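Local coordinates for putative uncharacterized protein (PDB 3M3I) that is of unknown function but belongs to the cupin superfamily (DUF985), folds as a beta-rich jelly roll and is found as a two-chain assembly, at residues S40-S45 / T62-C67; Y86-P91 / A169-V174; L92-I97 / V134-R139. All blocks are in the same frame, centred on the assembly; numbering follows the deposited sequence.

Contact 1: S40-S45 / T62-C67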
# COMPACT_ATOMS: atom_id res chain seq x y z
N SER A 40 -5.21 10.60 -7.45
CA SER A 40 -5.41 10.02 -8.77
C SER A 40 -5.49 8.50 -8.67
O SER A 40 -4.81 7.89 -7.88
CB SER A 40 -4.30 10.42 -9.73
OG SER A 40 -3.07 9.93 -9.28
N GLU A 41 -6.34 7.90 -9.50
CA GLU A 41 -6.39 6.46 -9.64
C GLU A 41 -5.08 5.95 -10.26
O GLU A 41 -4.45 6.63 -11.06
CB GLU A 41 -7.61 6.05 -10.49
CG GLU A 41 -8.95 6.43 -9.83
CD GLU A 41 -10.18 6.01 -10.64
OE1 GLU A 41 -10.16 4.92 -11.26
OE2 GLU A 41 -11.18 6.76 -10.66
N VAL A 42 -4.66 4.76 -9.84
CA VAL A 42 -3.45 4.14 -10.34
C VAL A 42 -3.83 2.82 -10.96
O VAL A 42 -3.86 2.71 -12.17
CB VAL A 42 -2.38 3.99 -9.23
CG1 VAL A 42 -1.05 3.59 -9.82
CG2 VAL A 42 -2.25 5.30 -8.47
N VAL A 43 -4.18 1.84 -10.14
CA VAL A 43 -4.61 0.56 -10.66
C VAL A 43 -5.91 0.08 -10.04
O VAL A 43 -6.28 0.46 -8.94
CB VAL A 43 -3.55 -0.55 -10.51
CG1 VAL A 43 -2.23 -0.08 -11.11
CG2 VAL A 43 -3.39 -0.95 -9.06
N ARG A 44 -6.57 -0.78 -10.81
CA ARG A 44 -7.81 -1.43 -10.45
C ARG A 44 -7.71 -2.92 -10.87
O ARG A 44 -7.57 -3.23 -12.04
CB ARG A 44 -8.97 -0.73 -11.19
CG ARG A 44 -9.58 0.43 -10.39
CD ARG A 44 -9.91 1.68 -11.20
NE ARG A 44 -11.04 1.50 -12.11
CZ ARG A 44 -12.33 1.46 -11.74
NH1 ARG A 44 -12.68 1.57 -10.46
NH2 ARG A 44 -13.27 1.30 -12.67
N SER A 45 -7.75 -3.83 -9.90
CA SER A 45 -7.74 -5.28 -10.16
C SER A 45 -8.59 -5.70 -11.37
O SER A 45 -9.71 -5.24 -11.55
CB SER A 45 -8.26 -6.05 -8.93
OG SER A 45 -8.28 -7.47 -9.16
N THR A 62 -6.45 1.13 -6.07
CA THR A 62 -5.42 1.92 -5.36
C THR A 62 -5.40 3.35 -5.86
O THR A 62 -5.88 3.64 -6.96
CB THR A 62 -3.97 1.35 -5.51
OG1 THR A 62 -3.38 1.88 -6.70
CG2 THR A 62 -3.95 -0.17 -5.56
N ILE A 63 -4.84 4.24 -5.04
CA ILE A 63 -4.70 5.66 -5.38
C ILE A 63 -3.49 6.27 -4.71
O ILE A 63 -2.98 5.75 -3.73
CB ILE A 63 -5.94 6.50 -4.97
CG1 ILE A 63 -6.10 6.57 -3.46
CG2 ILE A 63 -7.23 5.95 -5.58
CD1 ILE A 63 -7.08 7.63 -3.01
N TYR A 64 -3.03 7.39 -5.26
CA TYR A 64 -2.14 8.29 -4.57
C TYR A 64 -3.02 9.34 -3.89
O TYR A 64 -3.91 9.89 -4.50
CB TYR A 64 -1.24 8.98 -5.56
CG TYR A 64 -0.14 8.13 -6.16
CD1 TYR A 64 0.90 7.62 -5.38
CD2 TYR A 64 -0.09 7.88 -7.52
CE1 TYR A 64 1.92 6.88 -5.93
CE2 TYR A 64 0.92 7.14 -8.08
CZ TYR A 64 1.93 6.65 -7.29
OH TYR A 64 2.94 5.92 -7.87
N PHE A 65 -2.78 9.61 -2.61
CA PHE A 65 -3.54 10.63 -1.91
C PHE A 65 -2.60 11.64 -1.24
O PHE A 65 -1.73 11.24 -0.48
CB PHE A 65 -4.45 10.00 -0.86
CG PHE A 65 -5.33 10.99 -0.18
CD1 PHE A 65 -6.48 11.45 -0.80
CD2 PHE A 65 -5.00 11.49 1.06
CE1 PHE A 65 -7.30 12.38 -0.18
CE2 PHE A 65 -5.81 12.42 1.69
CZ PHE A 65 -6.96 12.87 1.06
N LEU A 66 -2.80 12.92 -1.52
CA LEU A 66 -2.03 13.99 -0.86
C LEU A 66 -2.97 14.91 -0.08
O LEU A 66 -4.08 15.21 -0.52
CB LEU A 66 -1.17 14.76 -1.88
CG LEU A 66 -0.31 15.96 -1.45
CD1 LEU A 66 0.88 16.19 -2.40
CD2 LEU A 66 -1.15 17.23 -1.36
N CYS A 67 -2.51 15.35 1.08
CA CYS A 67 -3.29 16.14 2.04
C CYS A 67 -2.45 17.37 2.41
O CYS A 67 -1.24 17.27 2.49
CB CYS A 67 -3.55 15.27 3.26
SG CYS A 67 -4.86 15.75 4.41
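Thr62 meets Val43 and Val42 in turn. Its N donates to Val43 O at 3.0 Å, while its O takes a weak bond from Val42 N, so pairing steps by one residue here and Val43, not Val42, has the CA nearest that of Thr62. The two branches of Thr62 part company: CG2 packs obliquely on Val43 CG2 at 3.6 Å, whereas OG1, set between the backbone N and the carbonyl carbon (chi1 87°), rests 3.4 Å from Val42 CB and is hydrogen-bonded to Gln147 of the second subunit. Ile63 faces Glu41 as a non-hydrogen-bonded pair, and its CA lies 3.4 Å from Ser40 O in a CA-H...O contact. The two strands, 38-44 and 56-67, are antiparallel neighbours in the larger sheet of the cupin beta barrel, their short segments inclined at 153°. Tyr64 then forms a hydrogen-bonded pair with Ser40, its N giving to Ser40 O at 3.2 Å and its O receiving from Ser40 N at 3.3 Å. The Val42 and Tyr64 side chains cross at about a right angle, Val42 CG2 coming obliquely to ring atom CD2 of Tyr64 at 3.5 Å. At the ring edge, near its plane, sits Ser40 OG, which also makes a weak bond to Leu28 O. Beyond this, Phe65 and Cys67 turn their backbone bonds to strand 172-179.

Contact 2: Y86-P91 / A169-V174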
# COMPACT_ATOMS: atom_id res chain seq x y z
N TYR A 86 2.61 5.47 4.00
CA TYR A 86 3.40 6.69 3.94
C TYR A 86 4.51 6.67 2.85
O TYR A 86 5.27 5.72 2.75
CB TYR A 86 4.04 6.98 5.31
CG TYR A 86 5.01 8.14 5.29
CD1 TYR A 86 6.34 7.95 4.90
CD2 TYR A 86 4.60 9.43 5.62
CE1 TYR A 86 7.24 9.01 4.87
CE2 TYR A 86 5.50 10.52 5.59
CZ TYR A 86 6.81 10.29 5.21
OH TYR A 86 7.71 11.33 5.15
N HIS A 87 4.59 7.75 2.06
CA HIS A 87 5.61 7.90 1.00
C HIS A 87 6.54 9.09 1.25
O HIS A 87 7.75 8.95 1.10
CB HIS A 87 4.95 8.08 -0.36
CG HIS A 87 4.31 6.84 -0.90
ND1 HIS A 87 4.89 5.60 -0.79
CD2 HIS A 87 3.17 6.66 -1.59
CE1 HIS A 87 4.13 4.70 -1.38
NE2 HIS A 87 3.07 5.32 -1.88
N ALA A 88 5.97 10.25 1.58
CA ALA A 88 6.76 11.48 1.73
C ALA A 88 6.05 12.63 2.50
O ALA A 88 4.84 12.57 2.76
CB ALA A 88 7.22 11.99 0.36
N GLY A 89 6.83 13.64 2.86
CA GLY A 89 6.34 14.84 3.54
C GLY A 89 6.10 14.63 5.03
O GLY A 89 6.64 13.72 5.63
N ASP A 90 5.28 15.50 5.61
CA ASP A 90 4.83 15.34 6.99
C ASP A 90 4.00 14.06 7.25
O ASP A 90 3.40 13.47 6.32
CB ASP A 90 3.98 16.53 7.40
CG ASP A 90 4.74 17.85 7.38
OD1 ASP A 90 5.89 17.92 7.89
OD2 ASP A 90 4.17 18.83 6.87
N PRO A 91 3.95 13.63 8.53
CA PRO A 91 2.97 12.63 8.94
C PRO A 91 1.56 13.06 8.65
O PRO A 91 1.23 14.23 8.78
CB PRO A 91 3.16 12.53 10.46
CG PRO A 91 4.01 13.65 10.85
CD PRO A 91 4.84 13.98 9.64
N ALA A 169 6.92 20.34 6.19
CA ALA A 169 6.92 20.20 4.74
C ALA A 169 5.67 20.78 4.06
O ALA A 169 5.69 21.06 2.86
CB ALA A 169 7.09 18.74 4.36
N GLY A 170 4.58 20.93 4.82
CA GLY A 170 3.34 21.53 4.30
C GLY A 170 2.39 20.57 3.60
O GLY A 170 1.37 20.99 3.05
N TYR A 171 2.71 19.28 3.60
CA TYR A 171 1.88 18.27 2.95
C TYR A 171 2.21 16.88 3.46
O TYR A 171 3.18 16.68 4.16
CB TYR A 171 2.11 18.28 1.45
CG TYR A 171 3.41 17.62 1.08
CD1 TYR A 171 3.45 16.30 0.64
CD2 TYR A 171 4.60 18.30 1.22
CE1 TYR A 171 4.65 15.69 0.32
CE2 TYR A 171 5.80 17.69 0.90
CZ TYR A 171 5.82 16.39 0.45
OH TYR A 171 7.01 15.80 0.13
N SER A 172 1.40 15.91 3.06
CA SER A 172 1.70 14.51 3.28
C SER A 172 1.19 13.69 2.12
O SER A 172 -0.00 13.68 1.86
CB SER A 172 1.03 14.03 4.55
OG SER A 172 1.27 12.65 4.73
N LEU A 173 2.10 13.00 1.43
CA LEU A 173 1.73 12.14 0.31
C LEU A 173 1.69 10.67 0.77
O LEU A 173 2.60 10.19 1.45
CB LEU A 173 2.73 12.30 -0.84
CG LEU A 173 2.64 11.37 -2.05
CD1 LEU A 173 1.33 11.53 -2.80
CD2 LEU A 173 3.81 11.61 -2.99
N VAL A 174 0.62 9.97 0.41
CA VAL A 174 0.49 8.55 0.73
C VAL A 174 -0.05 7.81 -0.49
O VAL A 174 -0.38 8.41 -1.51
CB VAL A 174 -0.48 8.29 1.95
CG1 VAL A 174 0.06 8.87 3.23
CG2 VAL A 174 -1.88 8.83 1.67
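Tyr171 and Gly89 meet face-on: Gly89 CA stands 3.9 Å from the ring centroid and 28° off the normal, a CH-pi contact possible because Gly89 has no CB; its positive phi also suits glycine. The Tyr86 ring has Ala88 N over one face, offset toward the rim, and Gly89 O and Asp90 O in plane at its edge; its OH donates to Gly89 O at 2.7 Å. Val174 C approaches the His87 ring obliquely, 3.6 Å from His87 CD2, while NE2 bonds Ser175 OG and ND1 bonds Tyr86 O of the second subunit. The Asp90 carboxylate, its CG anti to the carbonyl carbon (chi1 -63°), reaches the turn at 169-170. OD1 takes Ala169 N at 3.1 Å and nearly straight (175°), OD2 takes Gly170 N at 3.0 Å, and both donors come from the syn side, somewhat out of the carboxylate plane. Gln168 N adds a further bond to OD1, so several N-H groups probably share the negative charge. The Asp90 backbone is held too: N gives to Tyr171 O at 2.8 Å, and Ser172 OG gives to Asp90 O at 2.8 Å. Next along, His87 N and, weakly, Ala88 N both turn to Leu173 O, a classic beta bulge where the chain turns its corner at Ala88. Helix 21-27 lies against this corner through Trp24, which contacts Ala88, Leu173 and Tyr171, and strand 56-67 flanks strand 172-179 on its other edge.

Contact 3: L92-I97 / V134-R139; sequences LQLHVI and VLVGAR
Leu94 N donates to Val134 O at 2.6 Å and almost straight (172°). The same oxygen is approached by the alpha carbon of Gln93, whose CA lies 3.4 Å from Val134 O in a CA-H...O contact, so one carbonyl is met by two neighbouring residues of the facing strand. The pair is completed in the other direction by Val134 N, which gives to Leu94 O at 3.0 Å. Two residues along, Leu92 and Val136 repeat the scheme: Leu92 N to Val136 O is 2.8 Å and Val136 N to Leu92 O is 2.7 Å. Between these two hydrogen-bonded pairs, Gln93 and Leu135 form a non-hydrogen-bonded one on the opposite face, where Leu135 CD2 comes within 4.1 Å of Gln93 CB. The shared face of Leu92, Leu94, Val134 and Val136 is purely aliphatic. Its tightest touch is diagonal: Leu94 CG stands anti to the carbonyl carbon (chi1 -87°), and from it CD1 reaches Val136 CG2 at 3.5 Å, the two side chains crossing at a slant. Directly across, Leu94 CB and Val134 CB stand 4.2 Å apart. The segments belong to strands 92-98 and 130-136 of the smaller antiparallel sheet; 130-136 is one of its two outermost strands within this chain. Trp84, touching Leu92 and Leu94, and Tyr86, touching Val136, bring in strand 81-87 of the other sheet, as expected for the interior of a cupin barrel. Between 92-97 and 134-136 the join therefore rests on backbone bonds and aliphatic packing; the weak His95 ND1 to Tyr131 OH bond lies further along the same pair of strands.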
# COMPACT_ATOMS: atom_id res chain seq x y z
N LEU A 92 0.74 12.08 8.29
CA LEU A 92 -0.67 12.29 8.02
C LEU A 92 -1.44 11.89 9.29
O LEU A 92 -1.31 10.76 9.77
CB LEU A 92 -1.08 11.39 6.86
CG LEU A 92 -2.33 11.74 6.05
CD1 LEU A 92 -1.96 12.58 4.85
CD2 LEU A 92 -2.99 10.46 5.60
N GLN A 93 -2.22 12.81 9.84
CA GLN A 93 -3.03 12.50 11.00
C GLN A 93 -4.39 12.01 10.53
O GLN A 93 -5.13 12.74 9.87
CB GLN A 93 -3.18 13.70 11.92
CG GLN A 93 -3.83 13.33 13.23
CD GLN A 93 -3.94 14.48 14.20
OE1 GLN A 93 -3.08 15.34 14.25
NE2 GLN A 93 -4.99 14.48 14.99
N LEU A 94 -4.68 10.76 10.87
CA LEU A 94 -5.92 10.11 10.53
C LEU A 94 -6.82 10.23 11.74
O LEU A 94 -6.40 9.95 12.86
CB LEU A 94 -5.69 8.63 10.20
CG LEU A 94 -5.32 8.25 8.78
CD1 LEU A 94 -4.83 6.82 8.73
CD2 LEU A 94 -6.55 8.43 7.90
N HIS A 95 -8.06 10.65 11.50
CA HIS A 95 -9.06 10.81 12.54
C HIS A 95 -10.09 9.73 12.31
O HIS A 95 -10.93 9.87 11.43
CB HIS A 95 -9.71 12.19 12.43
CG HIS A 95 -8.74 13.33 12.54
ND1 HIS A 95 -8.79 14.26 13.56
CD2 HIS A 95 -7.70 13.69 11.75
CE1 HIS A 95 -7.82 15.14 13.38
NE2 HIS A 95 -7.14 14.81 12.30
N VAL A 96 -10.05 8.66 13.09
CA VAL A 96 -10.87 7.47 12.83
C VAL A 96 -11.90 7.24 13.94
O VAL A 96 -11.53 6.97 15.08
CB VAL A 96 -9.97 6.21 12.72
CG1 VAL A 96 -10.79 4.98 12.38
CG2 VAL A 96 -8.88 6.41 11.67
N ILE A 97 -13.19 7.35 13.62
CA ILE A 97 -14.23 6.93 14.55
C ILE A 97 -14.67 5.53 14.12
O ILE A 97 -15.21 5.37 13.03
CB ILE A 97 -15.44 7.88 14.57
CG1 ILE A 97 -15.00 9.35 14.72
CG2 ILE A 97 -16.38 7.49 15.70
CD1 ILE A 97 -16.03 10.36 14.23
N VAL A 134 -4.47 8.59 14.67
CA VAL A 134 -3.34 7.82 14.17
C VAL A 134 -2.48 8.71 13.28
O VAL A 134 -3.01 9.40 12.41
CB VAL A 134 -3.82 6.59 13.39
CG1 VAL A 134 -2.66 5.81 12.81
CG2 VAL A 134 -4.67 5.70 14.29
N LEU A 135 -1.17 8.71 13.52
CA LEU A 135 -0.22 9.40 12.65
C LEU A 135 0.37 8.39 11.69
O LEU A 135 1.05 7.50 12.12
CB LEU A 135 0.90 10.04 13.46
CG LEU A 135 0.52 11.24 14.32
CD1 LEU A 135 1.55 11.46 15.42
CD2 LEU A 135 0.38 12.47 13.47
N VAL A 136 0.11 8.53 10.40
CA VAL A 136 0.76 7.73 9.36
C VAL A 136 2.04 8.46 8.97
O VAL A 136 1.98 9.59 8.47
CB VAL A 136 -0.16 7.56 8.11
CG1 VAL A 136 0.61 6.93 6.92
CG2 VAL A 136 -1.36 6.72 8.48
N GLY A 137 3.19 7.85 9.23
CA GLY A 137 4.48 8.56 9.05
C GLY A 137 5.68 7.64 9.17
O GLY A 137 5.52 6.43 9.36
N ALA A 138 6.88 8.22 9.07
CA ALA A 138 8.14 7.46 9.03
C ALA A 138 9.01 7.58 10.28
O ALA A 138 10.07 6.96 10.36
CB ALA A 138 8.95 7.86 7.79
N ARG A 139 8.61 8.42 11.24
CA ARG A 139 9.29 8.44 12.52
C ARG A 139 8.51 7.55 13.45
O ARG A 139 7.71 8.00 14.28
CB ARG A 139 9.39 9.85 13.08
CG ARG A 139 10.32 10.76 12.30
CD ARG A 139 9.77 12.17 12.32
NE ARG A 139 10.72 13.19 11.87
CZ ARG A 139 10.41 14.48 11.75
NH1 ARG A 139 9.17 14.91 12.03
NH2 ARG A 139 11.32 15.34 11.33

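From the N terminus, contact 1 comes first: it closes the loop 46-61 by pairing strand 38-44 with strand 56-67. Contact 2 opens later, at 86-91, and does not close until 169-174; contact 3 lies wholly inside that long loop, joining 92-97 to 134-139. Contacts 1 and 2 meet in one sheet, where Phe65 O and Cys67 O probably accept hydrogen bonds from Val174 N and Ser172 N. Contact 3 belongs to the second sheet, and the chain corner between strands 81-87 and 92-98 leads from one to the other. Leu92 CD1 packs on Ser172 and Cys67, and Tyr86 on Gly137 and Ala138, so the two sheets close upon each other.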